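Local coordinates for protein adhesin (Streptococcus sanguinis SK1 = NCTC 7863, PDB 6VT2) that binds sialylated glycans through its Siglec-like modules, presumably letting the bacterium adhere to host glycoproteins, at residues 201-214 with 224-236. Numbering follows the deposited sequence.
With CA (calcium ion), chain J.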
loop_
_atom_site.group_PDB
_atom_site.type_symbol
_atom_site.label_atom_id
_atom_site.label_comp_id
_atom_site.label_asym_id
_atom_site.label_seq_id
_atom_site.Cartn_x
_atom_site.Cartn_y
_atom_site.Cartn_z
ATOM N N ASP A 201 19.617 -4.800 -8.518
ATOM C CA ASP A 201 19.129 -3.467 -8.866
ATOM C C ASP A 201 20.121 -2.884 -9.842
ATOM O O ASP A 201 21.269 -2.631 -9.470
ATOM C CB ASP A 201 18.979 -2.561 -7.658
ATOM C CG ASP A 201 18.125 -1.318 -7.939
ATOM O OD1 ASP A 201 18.023 -0.904 -9.106
ATOM O OD2 ASP A 201 17.544 -0.845 -6.940
ATOM N N ARG A 202 19.663 -2.658 -11.055
ATOM C CA ARG A 202 20.457 -2.085 -12.125
ATOM C C ARG A 202 19.880 -0.799 -12.680
ATOM O O ARG A 202 20.330 -0.324 -13.736
ATOM C CB ARG A 202 20.596 -3.084 -13.279
ATOM C CG ARG A 202 21.169 -4.394 -12.869
ATOM C CD ARG A 202 21.220 -5.348 -14.097
ATOM N NE ARG A 202 19.883 -5.717 -14.554
ATOM C CZ ARG A 202 19.362 -5.407 -15.743
ATOM N NH1 ARG A 202 20.042 -4.681 -16.629
ATOM N NH2 ARG A 202 18.137 -5.803 -16.036
ATOM N N VAL A 203 18.893 -0.228 -12.025
ATOM C CA VAL A 203 18.209 0.957 -12.529
ATOM C C VAL A 203 18.258 2.019 -11.452
ATOM O O VAL A 203 17.797 1.785 -10.333
ATOM C CB VAL A 203 16.762 0.630 -12.905
ATOM C CG1 VAL A 203 16.162 1.868 -13.602
ATOM C CG2 VAL A 203 16.736 -0.566 -13.846
ATOM N N ALA A 204 18.809 3.178 -11.790
ATOM C CA ALA A 204 18.801 4.293 -10.872
ATOM C C ALA A 204 17.408 4.892 -10.727
ATOM O O ALA A 204 16.522 4.679 -11.551
ATOM C CB ALA A 204 19.750 5.387 -11.339
ATOM N N PRO A 205 17.177 5.638 -9.647
ATOM C CA PRO A 205 15.885 6.312 -9.494
ATOM C C PRO A 205 15.595 7.256 -10.652
ATOM O O PRO A 205 16.500 7.744 -11.329
ATOM C CB PRO A 205 16.053 7.104 -8.203
ATOM C CG PRO A 205 17.107 6.364 -7.402
ATOM C CD PRO A 205 18.021 5.809 -8.457
ATOM N N VAL A 206 14.306 7.532 -10.808
ATOM C CA VAL A 206 13.769 8.343 -11.872
ATOM C C VAL A 206 13.187 9.610 -11.247
ATOM O O VAL A 206 12.413 9.538 -10.277
ATOM C CB VAL A 206 12.680 7.610 -12.657
ATOM C CG1 VAL A 206 12.034 8.569 -13.656
ATOM C CG2 VAL A 206 13.246 6.413 -13.346
ATOM N N PHE A 207 13.523 10.757 -11.851
ATOM C CA PHE A 207 12.960 12.075 -11.506
ATOM C C PHE A 207 11.816 12.308 -12.467
ATOM O O PHE A 207 12.025 12.587 -13.661
ATOM C CB PHE A 207 14.026 13.159 -11.567
ATOM C CG PHE A 207 13.494 14.555 -11.362
ATOM C CD1 PHE A 207 12.498 14.810 -10.457
ATOM C CD2 PHE A 207 14.031 15.595 -12.081
ATOM C CE1 PHE A 207 12.048 16.084 -10.267
ATOM C CE2 PHE A 207 13.540 16.899 -11.916
ATOM C CZ PHE A 207 12.576 17.125 -11.012
ATOM N N VAL A 208 10.600 12.167 -11.956
ATOM C CA VAL A 208 9.428 12.268 -12.814
ATOM C C VAL A 208 9.309 13.642 -13.478
ATOM O O VAL A 208 8.828 13.766 -14.610
ATOM C CB VAL A 208 8.190 11.947 -11.969
ATOM C CG1 VAL A 208 6.947 12.157 -12.795
ATOM C CG2 VAL A 208 8.249 10.574 -11.409
ATOM N N ASP A 209 9.709 14.702 -12.787
ATOM C CA ASP A 209 9.511 16.059 -13.269
ATOM C C ASP A 209 10.725 16.611 -14.015
ATOM O O ASP A 209 10.889 17.826 -14.137
ATOM C CB ASP A 209 9.097 16.909 -12.062
ATOM C CG ASP A 209 7.775 16.461 -11.485
ATOM O OD1 ASP A 209 6.752 16.565 -12.204
ATOM O OD2 ASP A 209 7.736 15.910 -10.356
ATOM N N GLU A 210 11.585 15.734 -14.535
ATOM C CA GLU A 210 12.718 16.186 -15.308
ATOM C C GLU A 210 12.263 17.108 -16.407
ATOM O O GLU A 210 11.317 16.786 -17.126
ATOM C CB GLU A 210 13.441 14.971 -15.893
ATOM C CG GLU A 210 14.615 15.391 -16.697
ATOM C CD GLU A 210 15.371 14.208 -17.342
ATOM O OE1 GLU A 210 14.943 13.040 -17.160
ATOM O OE2 GLU A 210 16.381 14.494 -17.977
ATOM N N GLY A 211 12.921 18.267 -16.502
ATOM C CA GLY A 211 12.622 19.251 -17.528
ATOM C C GLY A 211 11.504 20.203 -17.191
ATOM O O GLY A 211 11.189 21.071 -18.007
ATOM N N ARG A 212 10.840 20.025 -16.055
ATOM C CA ARG A 212 9.693 20.832 -15.736
ATOM C C ARG A 212 10.112 22.237 -15.319
ATOM O O ARG A 212 11.059 22.433 -14.556
ATOM C CB ARG A 212 8.914 20.192 -14.591
ATOM C CG ARG A 212 7.654 20.895 -14.204
ATOM C CD ARG A 212 6.737 19.911 -13.517
ATOM N NE ARG A 212 5.558 20.583 -13.022
ATOM C CZ ARG A 212 4.746 20.089 -12.121
ATOM N NH1 ARG A 212 4.981 18.874 -11.636
ATOM N NH2 ARG A 212 3.712 20.800 -11.708
ATOM N N ASP A 213 9.315 23.207 -15.735
ATOM C CA ASP A 213 9.474 24.577 -15.307
ATOM C C ASP A 213 8.370 24.867 -14.312
ATOM O O ASP A 213 7.187 24.774 -14.639
ATOM C CB ASP A 213 9.357 25.533 -16.482
ATOM C CG ASP A 213 10.609 25.604 -17.293
ATOM O OD1 ASP A 213 11.631 24.996 -16.890
ATOM O OD2 ASP A 213 10.565 26.269 -18.342
ATOM N N TYR A 214 8.746 25.181 -13.104
ATOM C CA TYR A 214 7.800 25.584 -12.077
ATOM C C TYR A 214 7.731 27.080 -12.006
ATOM O O TYR A 214 8.757 27.732 -11.821
ATOM C CB TYR A 214 8.222 24.991 -10.747
ATOM C CG TYR A 214 8.200 23.507 -10.666
ATOM C CD1 TYR A 214 7.096 22.830 -10.198
ATOM C CD2 TYR A 214 9.350 22.774 -10.973
ATOM C CE1 TYR A 214 7.161 21.439 -10.051
ATOM C CE2 TYR A 214 9.378 21.388 -10.835
ATOM C CZ TYR A 214 8.272 20.754 -10.423
ATOM O OH TYR A 214 8.288 19.389 -10.259
ATOM N N ALA A 224 6.616 24.067 -5.329
ATOM C CA ALA A 224 6.916 23.134 -6.417
ATOM C C ALA A 224 6.891 21.744 -5.789
ATOM O O ALA A 224 7.578 21.526 -4.807
ATOM C CB ALA A 224 8.266 23.431 -7.068
ATOM N N GLU A 225 6.190 20.789 -6.392
ATOM C CA GLU A 225 6.223 19.400 -5.910
ATOM C C GLU A 225 7.010 18.609 -6.948
ATOM O O GLU A 225 6.645 18.643 -8.071
ATOM C CB GLU A 225 4.850 18.783 -5.758
ATOM C CG GLU A 225 4.131 19.378 -4.583
ATOM C CD GLU A 225 2.816 18.708 -4.347
ATOM O OE1 GLU A 225 2.453 18.508 -3.198
ATOM O OE2 GLU A 225 2.179 18.391 -5.325
ATOM N N LEU A 226 8.034 17.914 -6.514
ATOM C CA LEU A 226 8.924 17.167 -7.399
ATOM C C LEU A 226 8.711 15.695 -7.066
ATOM O O LEU A 226 8.705 15.401 -5.925
ATOM C CB LEU A 226 10.361 17.543 -7.106
ATOM C CG LEU A 226 10.841 18.784 -7.825
ATOM C CD1 LEU A 226 10.116 20.012 -7.308
ATOM C CD2 LEU A 226 12.322 18.926 -7.633
ATOM N N HIS A 227 8.702 14.838 -8.081
ATOM C CA HIS A 227 8.306 13.429 -7.676
ATOM C C HIS A 227 9.427 12.523 -8.197
ATOM O O HIS A 227 9.908 12.773 -9.240
ATOM C CB HIS A 227 6.958 13.073 -8.317
ATOM C CG HIS A 227 5.802 13.945 -7.955
ATOM N ND1 HIS A 227 5.669 15.216 -8.395
ATOM C CD2 HIS A 227 4.696 13.726 -7.266
ATOM C CE1 HIS A 227 4.565 15.741 -7.956
ATOM N NE2 HIS A 227 3.962 14.850 -7.254
ATOM N N PHE A 228 9.756 11.495 -7.442
ATOM C CA PHE A 228 10.812 10.531 -7.744
ATOM C C PHE A 228 10.281 9.133 -7.485
ATOM O O PHE A 228 9.491 8.930 -6.576
ATOM C CB PHE A 228 12.017 10.741 -6.878
ATOM C CG PHE A 228 12.575 12.149 -6.894
ATOM C CD1 PHE A 228 12.048 13.133 -6.086
ATOM C CD2 PHE A 228 13.642 12.465 -7.701
ATOM C CE1 PHE A 228 12.595 14.418 -6.069
ATOM C CE2 PHE A 228 14.136 13.732 -7.730
ATOM C CZ PHE A 228 13.638 14.710 -6.938
ATOM N N TYR A 229 10.752 8.154 -8.250
ATOM C CA TYR A 229 10.472 6.770 -7.900
ATOM C C TYR A 229 11.669 5.923 -8.282
ATOM O O TYR A 229 12.602 6.359 -8.941
ATOM C CB TYR A 229 9.218 6.248 -8.589
ATOM C CG TYR A 229 9.329 6.061 -10.058
ATOM C CD1 TYR A 229 9.753 4.851 -10.584
ATOM C CD2 TYR A 229 8.961 7.080 -10.940
ATOM C CE1 TYR A 229 9.792 4.679 -11.954
ATOM C CE2 TYR A 229 9.016 6.912 -12.287
ATOM C CZ TYR A 229 9.433 5.720 -12.791
ATOM O OH TYR A 229 9.508 5.592 -14.161
ATOM N N ASP A 230 11.685 4.738 -7.759
ATOM C CA ASP A 230 12.750 3.793 -8.126
ATOM C C ASP A 230 12.077 2.460 -8.414
ATOM O O ASP A 230 11.091 2.176 -7.779
ATOM C CB ASP A 230 13.786 3.686 -7.015
ATOM C CG ASP A 230 15.006 2.898 -7.405
ATOM O OD1 ASP A 230 15.614 3.266 -8.313
ATOM O OD2 ASP A 230 15.184 1.882 -6.779
ATOM N N ASN A 231 12.708 1.592 -9.197
ATOM C CA ASN A 231 12.193 0.229 -9.475
ATOM C C ASN A 231 12.137 -0.613 -8.178
ATOM O O ASN A 231 11.299 -1.434 -8.080
ATOM C CB ASN A 231 13.024 -0.465 -10.555
ATOM C CG ASN A 231 14.433 -0.746 -10.122
ATOM O OD1 ASN A 231 14.951 -0.025 -9.358
ATOM N ND2 ASN A 231 15.033 -1.825 -10.564
ATOM N N SER A 232 12.968 -0.333 -7.174
ATOM C CA SER A 232 12.927 -1.029 -5.869
ATOM C C SER A 232 11.779 -0.512 -5.001
ATOM O O SER A 232 11.524 -1.099 -3.989
ATOM C CB SER A 232 14.175 -0.858 -5.115
ATOM O OG SER A 232 14.313 0.495 -4.747
ATOM N N GLY A 233 11.226 0.652 -5.340
ATOM C CA GLY A 233 10.239 1.290 -4.528
ATOM C C GLY A 233 10.811 2.099 -3.398
ATOM O O GLY A 233 10.020 2.616 -2.586
ATOM N N LYS A 234 12.147 2.252 -3.336
ATOM C CA LYS A 234 12.789 2.933 -2.227
ATOM C C LYS A 234 13.868 3.876 -2.733
ATOM O O LYS A 234 14.745 3.477 -3.510
ATOM C CB LYS A 234 13.377 1.917 -1.253
ATOM C CG LYS A 234 14.273 2.475 -0.216
ATOM C CD LYS A 234 13.548 3.479 0.701
ATOM C CE LYS A 234 14.467 3.911 1.821
ATOM N NZ LYS A 234 13.976 5.110 2.522
ATOM N N ILE A 235 13.787 5.123 -2.301
ATOM C CA ILE A 235 14.859 6.092 -2.465
ATOM C C ILE A 235 15.368 6.477 -1.099
ATOM O O ILE A 235 14.587 6.708 -0.162
ATOM C CB ILE A 235 14.353 7.310 -3.268
ATOM C CG1 ILE A 235 14.091 6.838 -4.705
ATOM C CG2 ILE A 235 15.264 8.471 -3.147
ATOM C CD1 ILE A 235 13.394 7.929 -5.523
ATOM N N THR A 236 16.691 6.543 -1.002
ATOM C CA THR A 236 17.369 6.878 0.233
ATOM C C THR A 236 17.874 8.300 0.257
ATOM O O THR A 236 18.093 8.827 1.348
ATOM C CB THR A 236 18.551 5.949 0.500
ATOM O OG1 THR A 236 19.556 6.065 -0.516
ATOM C CG2 THR A 236 18.030 4.518 0.557
HETATM CA CA CA J . 16.853 1.082 -8.410
HETATM O O HOH W 1 14.128 3.195 -11.112
HETATM O O HOH W 2 3.749 18.965 -9.158
#
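Val206 lies over one face of the Tyr229 ring, its CB 3.9 Å from the ring centroid in a CH-pi contact, while Val208 CG2 meets the same ring at its edge. Tyr229 can lean back over its neighbour strand because its CG sits between the backbone N and the carbonyl carbon (chi1 69°). Val206 and Tyr229 form the hydrogen-bonded antiparallel pair, Val206 N to Tyr229 O being 2.8 Å. Phe207 and Phe228, the non-hydrogen-bonded pair, turn to the other face of the sheet, towards Val301; their rings lie at 24° and are so displaced that Phe207 CD1 and Phe228 CE2 make the closest contact, 3.4 Å. After strand 206-207 the chain enters a type I turn from Phe207 to Glu210, and Asp209 grips His227: its OD2 accepts a hydrogen bond from His227 ND1 on the syn lone pair (2.9 Å), in the imidazole plane, with a weak bond from His227 N besides. Asp209 OD1 meets Arg212 NH1 in a salt bridge (3.0 Å). Tyr214, sandwiched between Arg212 CG and Ala224 CB, gives its OH to Glu225 O (2.8 Å). At the other end both carboxylate oxygens of Asp201 and of Asp230, with Val203 O and Asn231 OD1 (2.4 Å), bind calcium, and Asp305 completes the site. The metal thus ties the module's entry to the turn after strand 222-229 and, through Asp305, to strand 296-305 of the facing sheet, as expected of the V-set-like Siglec fold of serine-rich repeat adhesins.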